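Long-range contacts in alcohol dehydrogenase (Escherichia coli, PDB 5VM2), which probably oxidises alcohol groups, or reduces the matching carbonyls, with NAD or NADP, as a zinc-containing member of the alcohol dehydrogenase family of unknown specificity: residues 4-8 with 60-64; 153-157 with 179-184; 166-172 with 188-193. All blocks are in the same frame, centred on the assembly; numbering follows the deposited sequence.

From the N terminus, contact 1 comes first: strand 3-10 meets the loop that precedes strand 67-74, closing a loop of 51 residues that includes strands 13-19 and 28-37 and helix 41-48. It is complete before the other two begin. Contact 2 sets helix 145-163 against the start of helix 179-190, near the middle of the molecule. Contact 3 starts inside the loop that contact 2 closes and ends beyond it, so the two cross along the chain. It ties the lead into strand 171-175 to the far end of helix 179-190. Contacts 2 and 3 thus hold opposite ends of one helix of the Rossmann fold, while contact 1 lies about 39 Å from contact 3 between centres.

Contact 1: 4-8 with 60-64; sequences SKAIL and EIGLG
L8 and I61 make the tight end of this contact, through their backbones. The backbone N of L8 donates to I61 O at 2.8 Å, with a nearly straight N-H...O angle of 165° and the donor almost on the line of the C=O bond. I7 CA lies 3.3 Å from the same I61 O and adds a CA-H...O contact. A water joins L8 O to I61 N next to the direct bond. The side chains here touch only loosely: L8 CB lies 4.3 Å from I61 CG2 and equally near L63 CD1. The two segments run at about a right angle, so they meet over a short length.

I7 CG1 packs on E60 CB, between the two ends. The other end is more open to solvent, with E60 exposed and K5 partly so. K5 NZ forms a salt bridge with E60 OE1 at 2.7 Å, meeting the oxygen nearly along its C-O bond. The lysine chain bends at chi3 (-74°) and crosses the glutamate at about a right angle. It holds the carboxylate directly and the E60 carbonyl through a second water.

Strand 3-10 pairs with strand 13-19 in a two-stranded antiparallel sheet, with backbone bonds from K5 to I17 and I7 to K15. Backbone bonds also link L125 to A6 and L63, and Y121 to G62. The contact therefore joins this N-terminal hairpin to the loop before strand 67-74 and to the loop holding Y121 and L125.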
ATOM      1  N   SER A   4      23.976  -7.045   1.032  1.00 58.48           N
ATOM      2  CA  SER A   4      23.970  -6.264  -0.194  1.00 56.40           C
ATOM      3  C   SER A   4      22.665  -5.486  -0.247  1.00 51.85           C
ATOM      4  O   SER A   4      21.715  -5.783   0.481  1.00 49.50           O
ATOM      5  CB  SER A   4      24.128  -7.149  -1.438  1.00 57.48           C
ATOM      6  OG  SER A   4      22.919  -7.822  -1.751  1.00 56.40           O
ATOM      7  N   LYS A   5      22.631  -4.464  -1.100  1.00 52.08           N
ATOM      8  CA  LYS A   5      21.414  -3.697  -1.318  1.00 50.35           C
ATOM      9  C   LYS A   5      21.264  -3.399  -2.799  1.00 49.18           C
ATOM     10  O   LYS A   5      22.253  -3.236  -3.519  1.00 52.60           O
ATOM     11  CB  LYS A   5      21.391  -2.361  -0.551  1.00 53.64           C
ATOM     12  CG  LYS A   5      22.136  -2.331   0.762  1.00 57.88           C
ATOM     13  CD  LYS A   5      22.262  -0.903   1.300  1.00 60.45           C
ATOM     14  CE  LYS A   5      23.283  -0.083   0.523  1.00 63.88           C
ATOM     15  NZ  LYS A   5      23.580   1.228   1.175  1.00 65.54           N
ATOM     16  N   ALA A   6      20.014  -3.319  -3.241  1.00 45.90           N
ATOM     17  CA  ALA A   6      19.688  -2.832  -4.575  1.00 46.78           C
ATOM     18  C   ALA A   6      19.547  -1.317  -4.515  1.00 46.96           C
ATOM     19  O   ALA A   6      18.747  -0.791  -3.732  1.00 45.55           O
ATOM     20  CB  ALA A   6      18.405  -3.476  -5.094  1.00 45.59           C
ATOM     21  N   ILE A   7      20.318  -0.618  -5.342  1.00 49.22           N
ATOM     22  CA  ILE A   7      20.397   0.836  -5.313  1.00 49.91           C
ATOM     23  C   ILE A   7      19.936   1.378  -6.658  1.00 49.33           C
ATOM     24  O   ILE A   7      20.211   0.782  -7.705  1.00 49.62           O
ATOM     25  CB  ILE A   7      21.832   1.307  -4.986  1.00 56.65           C
ATOM     26  CG1 ILE A   7      22.075   1.273  -3.480  1.00 58.34           C
ATOM     27  CG2 ILE A   7      22.113   2.695  -5.532  1.00 60.96           C
ATOM     28  CD1 ILE A   7      21.787  -0.054  -2.874  1.00 58.00           C
ATOM     29  N   LEU A   8      19.222   2.501  -6.625  1.00 50.44           N
ATOM     30  CA  LEU A   8      18.922   3.264  -7.837  1.00 53.22           C
ATOM     31  C   LEU A   8      20.158   4.085  -8.185  1.00 53.78           C
ATOM     32  O   LEU A   8      20.347   5.206  -7.710  1.00 54.14           O
ATOM     33  CB  LEU A   8      17.696   4.146  -7.636  1.00 56.40           C
ATOM     34  CG  LEU A   8      17.271   4.962  -8.858  1.00 59.56           C
ATOM     35  CD1 LEU A   8      16.570   4.081  -9.885  1.00 57.09           C
ATOM     36  CD2 LEU A   8      16.383   6.125  -8.443  1.00 61.48           C
ATOM     37  N   GLU A  60      23.615   6.551  -1.698  1.00 63.96           N
ATOM     38  CA  GLU A  60      23.137   5.260  -2.177  1.00 59.94           C
ATOM     39  C   GLU A  60      21.633   5.188  -1.940  1.00 57.42           C
ATOM     40  O   GLU A  60      21.179   5.043  -0.800  1.00 56.04           O
ATOM     41  CB  GLU A  60      23.884   4.126  -1.480  1.00 58.09           C
ATOM     42  CG  GLU A  60      25.377   4.114  -1.803  1.00 60.91           C
ATOM     43  CD  GLU A  60      26.157   3.086  -1.005  1.00 62.06           C
ATOM     44  OE1 GLU A  60      25.561   2.422  -0.132  1.00 60.70           O
ATOM     45  OE2 GLU A  60      27.374   2.942  -1.253  1.00 65.43           O
ATOM     46  N   ILE A  61      20.862   5.295  -3.018  1.00 57.11           N
ATOM     47  CA  ILE A  61      19.413   5.447  -2.938  1.00 54.46           C
ATOM     48  C   ILE A  61      18.776   4.062  -2.945  1.00 51.74           C
ATOM     49  O   ILE A  61      18.718   3.399  -3.984  1.00 51.18           O
ATOM     50  CB  ILE A  61      18.882   6.307  -4.090  1.00 55.10           C
ATOM     51  CG1 ILE A  61      19.511   7.701  -4.045  1.00 57.23           C
ATOM     52  CG2 ILE A  61      17.369   6.398  -4.036  1.00 53.23           C
ATOM     53  CD1 ILE A  61      19.216   8.537  -5.267  1.00 58.09           C
ATOM     54  N   GLY A  62      18.287   3.628  -1.784  1.00 49.75           N
ATOM     55  CA  GLY A  62      17.585   2.366  -1.702  1.00 46.42           C
ATOM     56  C   GLY A  62      16.130   2.484  -2.130  1.00 45.42           C
ATOM     57  O   GLY A  62      15.564   3.571  -2.244  1.00 46.21           O
ATOM     58  N   LEU A  63      15.519   1.327  -2.375  1.00 43.92           N
ATOM     59  CA  LEU A  63      14.125   1.268  -2.784  1.00 42.44           C
ATOM     60  C   LEU A  63      13.445   0.094  -2.099  1.00 40.20           C
ATOM     61  O   LEU A  63      14.091  -0.896  -1.739  1.00 38.68           O
ATOM     62  CB  LEU A  63      13.978   1.141  -4.307  1.00 43.73           C
ATOM     63  CG  LEU A  63      14.255   2.398  -5.131  1.00 47.87           C
ATOM     64  CD1 LEU A  63      14.063   2.107  -6.610  1.00 50.33           C
ATOM     65  CD2 LEU A  63      13.361   3.547  -4.686  1.00 49.03           C
ATOM     66  N   GLY A  64      12.132   0.221  -1.921  1.00 39.03           N
ATOM     67  CA  GLY A  64      11.348  -0.813  -1.283  1.00 37.25           C
ATOM     68  C   GLY A  64      10.892  -0.437   0.110  1.00 37.59           C
ATOM     69  O   GLY A  64      11.681   0.060   0.920  1.00 37.73           O
TER
HETATM   70  O   HOH W   1      20.994   2.669   0.632  0.56 28.69           O
HETATM   71  O   HOH W   2      17.799  -0.892  -1.351  1.00 45.60           O
HETATM   72  O   HOH W   3      22.132   5.811  -5.651  1.00 56.14           O

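Contact 2: 153-157 with 179-184; sequences PAAVG and CIGLMT
G157 on helix 145-163 and T184 on helix 179-190 bring their CA atoms to 3.9 Å, the closest backbone approach of the two segments. The short helical segments cross at -59°, with their axes 7.7 Å apart. The start of helix 179-190 follows the glycine-rich turn of a Rossmann-type fold. G157 has no side chain, and a CB there would collide with M183 C and T184 N, so the backbones can meet directly.

M183 packs against P153 and A154. Its chain bends at chi2 (-50°) and runs alongside the P153 ring, pointing the same way. SD lies 3.6 Å from A154 CA, and CE touches P153 CG. On the other flank, V156 CG1 meets I180 CG2 at 3.9 Å, the two side chains crossing at about a right angle. V267 of strand 262-267 touches both V156 and I180. P153 follows E152, a ligand of the bound magnesium, so this helix also reaches the metal site.

T184 OG1 lies 3.7 Å from G157 CA while donating to I180 O of its own helix at 2.7 Å. That carbonyl oxygen also accepts from T184 N, and the two donors approach it from opposite faces of the carbonyl plane.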
ATOM      1  N   PRO A 153       0.334  -2.893   1.796  1.00 25.60           N
ATOM      2  CA  PRO A 153      -0.720  -2.324   0.946  1.00 24.16           C
ATOM      3  C   PRO A 153      -2.116  -2.678   1.423  1.00 27.19           C
ATOM      4  O   PRO A 153      -3.038  -1.868   1.260  1.00 28.27           O
ATOM      5  CB  PRO A 153      -0.425  -2.914  -0.442  1.00 23.37           C
ATOM      6  CG  PRO A 153       0.340  -4.177  -0.162  1.00 25.29           C
ATOM      7  CD  PRO A 153       1.168  -3.859   1.050  1.00 27.34           C
ATOM      8  N   ALA A 154      -2.305  -3.858   2.021  1.00 26.64           N
ATOM      9  CA  ALA A 154      -3.605  -4.174   2.604  1.00 27.38           C
ATOM     10  C   ALA A 154      -3.951  -3.197   3.723  1.00 27.05           C
ATOM     11  O   ALA A 154      -5.112  -2.799   3.875  1.00 28.50           O
ATOM     12  CB  ALA A 154      -3.618  -5.612   3.120  1.00 27.23           C
ATOM     13  N   ALA A 155      -2.950  -2.795   4.506  1.00 26.17           N
ATOM     14  CA  ALA A 155      -3.171  -1.806   5.555  1.00 24.66           C
ATOM     15  C   ALA A 155      -3.598  -0.462   4.982  1.00 27.14           C
ATOM     16  O   ALA A 155      -4.368   0.268   5.621  1.00 30.14           O
ATOM     17  CB  ALA A 155      -1.902  -1.644   6.396  1.00 23.73           C
ATOM     18  N   VAL A 156      -3.097  -0.111   3.795  1.00 26.86           N
ATOM     19  CA  VAL A 156      -3.532   1.110   3.118  1.00 26.93           C
ATOM     20  C   VAL A 156      -5.035   1.072   2.862  1.00 28.53           C
ATOM     21  O   VAL A 156      -5.757   2.042   3.135  1.00 25.22           O
ATOM     22  CB  VAL A 156      -2.749   1.301   1.806  1.00 28.09           C
ATOM     23  CG1 VAL A 156      -3.338   2.447   0.996  1.00 29.73           C
ATOM     24  CG2 VAL A 156      -1.268   1.533   2.094  1.00 29.43           C
ATOM     25  N   GLY A 157      -5.525  -0.041   2.309  1.00 26.97           N
ATOM     26  CA  GLY A 157      -6.952  -0.154   2.056  1.00 25.47           C
ATOM     27  C   GLY A 157      -7.755  -0.259   3.337  1.00 26.22           C
ATOM     28  O   GLY A 157      -8.870   0.263   3.428  1.00 26.90           O
ATOM     29  N   CYS A 179      -3.840  -2.642  -7.314  1.00 30.16           N
ATOM     30  CA  CYS A 179      -3.535  -3.213  -6.003  1.00 31.26           C
ATOM     31  C   CYS A 179      -4.311  -2.515  -4.887  1.00 29.73           C
ATOM     32  O   CYS A 179      -5.023  -3.164  -4.112  1.00 29.67           O
ATOM     33  CB  CYS A 179      -2.033  -3.142  -5.731  1.00 32.26           C
ATOM     34  SG  CYS A 179      -1.599  -3.726  -4.074  1.00 34.62           S
ATOM     35  N   ILE A 180      -4.216  -1.187  -4.812  1.00 29.81           N
ATOM     36  CA  ILE A 180      -4.844  -0.468  -3.709  1.00 31.35           C
ATOM     37  C   ILE A 180      -6.367  -0.528  -3.795  1.00 27.83           C
ATOM     38  O   ILE A 180      -7.052  -0.573  -2.763  1.00 26.31           O
ATOM     39  CB  ILE A 180      -4.335   0.984  -3.668  1.00 34.03           C
ATOM     40  CG1 ILE A 180      -2.808   1.002  -3.563  1.00 34.87           C
ATOM     41  CG2 ILE A 180      -4.948   1.709  -2.496  1.00 32.68           C
ATOM     42  CD1 ILE A 180      -2.274   0.328  -2.309  1.00 34.29           C
ATOM     43  N   GLY A 181      -6.925  -0.539  -5.007  1.00 25.39           N
ATOM     44  CA  GLY A 181      -8.368  -0.673  -5.139  1.00 24.39           C
ATOM     45  C   GLY A 181      -8.871  -2.031  -4.683  1.00 25.90           C
ATOM     46  O   GLY A 181      -9.941  -2.138  -4.075  1.00 27.32           O
ATOM     47  N   LEU A 182      -8.105  -3.085  -4.967  1.00 26.35           N
ATOM     48  CA  LEU A 182      -8.476  -4.422  -4.519  1.00 23.06           C
ATOM     49  C   LEU A 182      -8.302  -4.566  -3.014  1.00 23.74           C
ATOM     50  O   LEU A 182      -9.116  -5.223  -2.351  1.00 24.86           O
ATOM     51  CB  LEU A 182      -7.648  -5.463  -5.275  1.00 24.62           C
ATOM     52  CG  LEU A 182      -7.915  -5.439  -6.781  1.00 26.36           C
ATOM     53  CD1 LEU A 182      -6.994  -6.393  -7.516  1.00 31.21           C
ATOM     54  CD2 LEU A 182      -9.375  -5.769  -7.058  1.00 28.73           C
ATOM     55  N   MET A 183      -7.253  -3.954  -2.452  1.00 25.17           N
ATOM     56  CA  MET A 183      -7.109  -3.917  -0.998  1.00 23.60           C
ATOM     57  C   MET A 183      -8.279  -3.191  -0.348  1.00 25.26           C
ATOM     58  O   MET A 183      -8.803  -3.642   0.677  1.00 24.89           O
ATOM     59  CB  MET A 183      -5.797  -3.242  -0.602  1.00 21.91           C
ATOM     60  CG  MET A 183      -4.538  -3.987  -1.022  1.00 25.14           C
ATOM     61  SD  MET A 183      -4.554  -5.722  -0.557  1.00 27.67           S
ATOM     62  CE  MET A 183      -2.848  -6.186  -0.866  1.00 27.21           C
ATOM     63  N   THR A 184      -8.685  -2.054  -0.922  1.00 24.18           N
ATOM     64  CA  THR A 184      -9.814  -1.304  -0.379  1.00 24.62           C
ATOM     65  C   THR A 184     -11.103  -2.115  -0.464  1.00 24.41           C
ATOM     66  O   THR A 184     -11.905  -2.122   0.478  1.00 25.62           O
ATOM     67  CB  THR A 184      -9.958   0.028  -1.119  1.00 26.19           C
ATOM     68  OG1 THR A 184      -8.717   0.746  -1.057  1.00 27.26           O
ATOM     69  CG2 THR A 184     -11.062   0.877  -0.491  1.00 26.47           C
TER

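Contact 3: 166-172 with 188-193; sequences VKPGKKI and CKCLGA
P168 and G192 meet by van der Waals packing with at most a weak CA-H...O contact, and no conventional hydrogen bond joins the two segments. P168 CA lies 3.5 Å from G192 O, and the proline ring rests by the same oxygen, with CB and CG both 3.6 Å from it. A CB on G192 would come tight against P168 CG. The glycine also has a positive phi of 96°, at which a CB would be pressed against the carbonyl O of L191.

That phi belongs to a Schellman motif, which ends helix 179-190. G192 is its C-prime residue. A193 N bonds back to C188 O, and G192 N to K189 O. The chain then leaves the helix toward strand 195-200. On the facing segment, K167 to K170 form a type II turn before strand 171-175, with G169 at its third position. The contact thus lies within a beta-alpha-beta crossover of the Rossmann fold, where the lead into the first strand packs against the exit from the helix.

V166 packs against both the helix end and the outgoing chain. CG1, anti to the backbone N (chi1 171°), touches A193 CB at 3.6 Å, and L191 CB and C188 O both at 3.7 Å. Its other methyl, CG2, reaches C188 SG. L191 CD2 lies against V166 O. Deeper in, I172 CD1 touches both C188 SG, at 3.6 Å, and A193 CB, at 3.8 Å. F242 of strand 238-243 touches V166, I172 and C188, and I196 of strand 195-200 touches I172 and C188. At the outer side, K170 runs away from the helix, and its NZ bonds to D165 O.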
ATOM      1  N   VAL A 166     -16.881   2.579   6.853  1.00 30.98           N
ATOM      2  CA  VAL A 166     -17.626   1.582   6.097  1.00 28.36           C
ATOM      3  C   VAL A 166     -18.428   0.716   7.058  1.00 30.51           C
ATOM      4  O   VAL A 166     -17.934   0.297   8.115  1.00 31.64           O
ATOM      5  CB  VAL A 166     -16.671   0.736   5.239  1.00 26.19           C
ATOM      6  CG1 VAL A 166     -17.413  -0.455   4.621  1.00 26.96           C
ATOM      7  CG2 VAL A 166     -16.039   1.594   4.155  1.00 24.72           C
ATOM      8  N   LYS A 167     -19.675   0.449   6.692  1.00 28.80           N
ATOM      9  CA  LYS A 167     -20.599  -0.292   7.537  0.56 31.30           C
ATOM     10  C   LYS A 167     -21.606  -0.989   6.636  1.00 31.48           C
ATOM     11  O   LYS A 167     -21.781  -0.597   5.478  1.00 30.74           O
ATOM     12  CB  LYS A 167     -21.323   0.637   8.524  0.56 33.42           C
ATOM     13  CG  LYS A 167     -20.492   1.070   9.727  0.56 34.57           C
ATOM     14  CD  LYS A 167     -20.602   0.077  10.871  0.56 36.41           C
ATOM     15  CE  LYS A 167     -19.609   0.393  11.982  0.56 38.34           C
ATOM     16  NZ  LYS A 167     -18.225  -0.015  11.623  0.56 38.43           N
ATOM     17  N   PRO A 168     -22.275  -2.031   7.137  1.00 29.72           N
ATOM     18  CA  PRO A 168     -23.412  -2.580   6.386  1.00 31.37           C
ATOM     19  C   PRO A 168     -24.417  -1.470   6.116  1.00 32.38           C
ATOM     20  O   PRO A 168     -24.583  -0.553   6.924  1.00 29.33           O
ATOM     21  CB  PRO A 168     -23.987  -3.646   7.327  1.00 33.11           C
ATOM     22  CG  PRO A 168     -22.889  -3.976   8.273  1.00 33.76           C
ATOM     23  CD  PRO A 168     -22.035  -2.756   8.399  1.00 31.46           C
ATOM     24  N   GLY A 169     -25.060  -1.533   4.952  1.00 30.79           N
ATOM     25  CA  GLY A 169     -26.026  -0.533   4.560  1.00 32.60           C
ATOM     26  C   GLY A 169     -25.450   0.662   3.832  1.00 35.54           C
ATOM     27  O   GLY A 169     -26.216   1.552   3.431  1.00 38.85           O
ATOM     28  N   LYS A 170     -24.135   0.723   3.657  1.00 32.58           N
ATOM     29  CA  LYS A 170     -23.494   1.785   2.893  1.00 32.20           C
ATOM     30  C   LYS A 170     -23.107   1.237   1.525  1.00 32.45           C
ATOM     31  O   LYS A 170     -22.351   0.263   1.432  1.00 33.37           O
ATOM     32  CB  LYS A 170     -22.276   2.334   3.631  1.00 31.47           C
ATOM     33  CG  LYS A 170     -22.663   3.010   4.936  1.00 35.34           C
ATOM     34  CD  LYS A 170     -21.524   3.789   5.561  1.00 34.81           C
ATOM     35  CE  LYS A 170     -22.058   4.697   6.668  1.00 33.95           C
ATOM     36  NZ  LYS A 170     -20.974   5.272   7.513  1.00 31.80           N
ATOM     37  N   LYS A 171     -23.649   1.842   0.473  1.00 31.46           N
ATOM     38  CA  LYS A 171     -23.314   1.435  -0.884  1.00 32.46           C
ATOM     39  C   LYS A 171     -21.999   2.084  -1.275  1.00 28.89           C
ATOM     40  O   LYS A 171     -21.815   3.287  -1.077  1.00 26.81           O
ATOM     41  CB  LYS A 171     -24.415   1.833  -1.864  1.00 35.88           C
ATOM     42  CG  LYS A 171     -25.740   1.157  -1.607  1.00 40.93           C
ATOM     43  CD  LYS A 171     -26.704   1.393  -2.757  1.00 46.03           C
ATOM     44  CE  LYS A 171     -26.220   0.715  -4.024  1.00 48.80           C
ATOM     45  NZ  LYS A 171     -26.375  -0.767  -3.970  1.00 50.48           N
ATOM     46  N   ILE A 172     -21.092   1.294  -1.843  1.00 28.04           N
ATOM     47  CA  ILE A 172     -19.712   1.717  -2.049  1.00 28.04           C
ATOM     48  C   ILE A 172     -19.349   1.583  -3.522  1.00 28.77           C
ATOM     49  O   ILE A 172     -19.703   0.596  -4.180  1.00 24.52           O
ATOM     50  CB  ILE A 172     -18.758   0.901  -1.153  1.00 30.43           C
ATOM     51  CG1 ILE A 172     -19.059   1.212   0.319  1.00 33.33           C
ATOM     52  CG2 ILE A 172     -17.296   1.202  -1.474  1.00 28.72           C
ATOM     53  CD1 ILE A 172     -18.060   0.658   1.277  1.00 37.68           C
ATOM     54  N   CYS A 188     -13.376  -3.078   2.650  1.00 28.48           N
ATOM     55  CA  CYS A 188     -14.802  -2.771   2.738  1.00 28.89           C
ATOM     56  C   CYS A 188     -15.614  -4.018   3.066  1.00 29.59           C
ATOM     57  O   CYS A 188     -16.573  -3.954   3.844  1.00 29.05           O
ATOM     58  CB  CYS A 188     -15.293  -2.136   1.438  1.00 27.65           C
ATOM     59  SG  CYS A 188     -14.651  -0.471   1.152  1.00 27.74           S
ATOM     60  N   LYS A 189     -15.239  -5.162   2.488  1.00 29.98           N
ATOM     61  CA  LYS A 189     -15.926  -6.409   2.816  1.00 29.24           C
ATOM     62  C   LYS A 189     -15.743  -6.770   4.284  1.00 27.83           C
ATOM     63  O   LYS A 189     -16.695  -7.188   4.956  1.00 28.28           O
ATOM     64  CB  LYS A 189     -15.406  -7.546   1.936  1.00 33.49           C
ATOM     65  CG  LYS A 189     -15.718  -7.397   0.461  1.00 40.23           C
ATOM     66  CD  LYS A 189     -16.161  -8.726  -0.137  1.00 48.23           C
ATOM     67  CE  LYS A 189     -15.010  -9.720  -0.193  1.00 51.61           C
ATOM     68  NZ  LYS A 189     -15.447 -11.117   0.098  1.00 55.94           N
ATOM     69  N   CYS A 190     -14.524  -6.617   4.805  1.00 26.79           N
ATOM     70  CA  CYS A 190     -14.265  -6.957   6.199  1.00 27.63           C
ATOM     71  C   CYS A 190     -15.048  -6.063   7.149  1.00 26.98           C
ATOM     72  O   CYS A 190     -15.370  -6.484   8.263  1.00 29.44           O
ATOM     73  CB  CYS A 190     -12.770  -6.859   6.493  1.00 30.72           C
ATOM     74  SG  CYS A 190     -11.804  -8.159   5.697  1.00 35.31           S
ATOM     75  N   LEU A 191     -15.361  -4.840   6.733  1.00 28.36           N
ATOM     76  CA  LEU A 191     -16.159  -3.926   7.541  1.00 28.95           C
ATOM     77  C   LEU A 191     -17.657  -4.093   7.309  1.00 26.07           C
ATOM     78  O   LEU A 191     -18.447  -3.303   7.836  1.00 29.07           O
ATOM     79  CB  LEU A 191     -15.737  -2.478   7.274  1.00 30.16           C
ATOM     80  CG  LEU A 191     -14.614  -1.958   8.175  1.00 31.52           C
ATOM     81  CD1 LEU A 191     -13.273  -2.572   7.790  1.00 30.74           C
ATOM     82  CD2 LEU A 191     -14.542  -0.445   8.116  1.00 35.33           C
ATOM     83  N   GLY A 192     -18.066  -5.100   6.543  1.00 26.06           N
ATOM     84  CA  GLY A 192     -19.462  -5.486   6.467  1.00 27.86           C
ATOM     85  C   GLY A 192     -20.258  -4.905   5.319  1.00 29.35           C
ATOM     86  O   GLY A 192     -21.457  -5.192   5.221  1.00 32.85           O
ATOM     87  N   ALA A 193     -19.647  -4.098   4.456  1.00 27.11           N
ATOM     88  CA  ALA A 193     -20.376  -3.581   3.305  1.00 29.24           C
ATOM     89  C   ALA A 193     -20.771  -4.731   2.388  1.00 29.59           C
ATOM     90  O   ALA A 193     -19.994  -5.664   2.172  1.00 28.49           O
ATOM     91  CB  ALA A 193     -19.526  -2.562   2.545  1.00 27.70           C
TER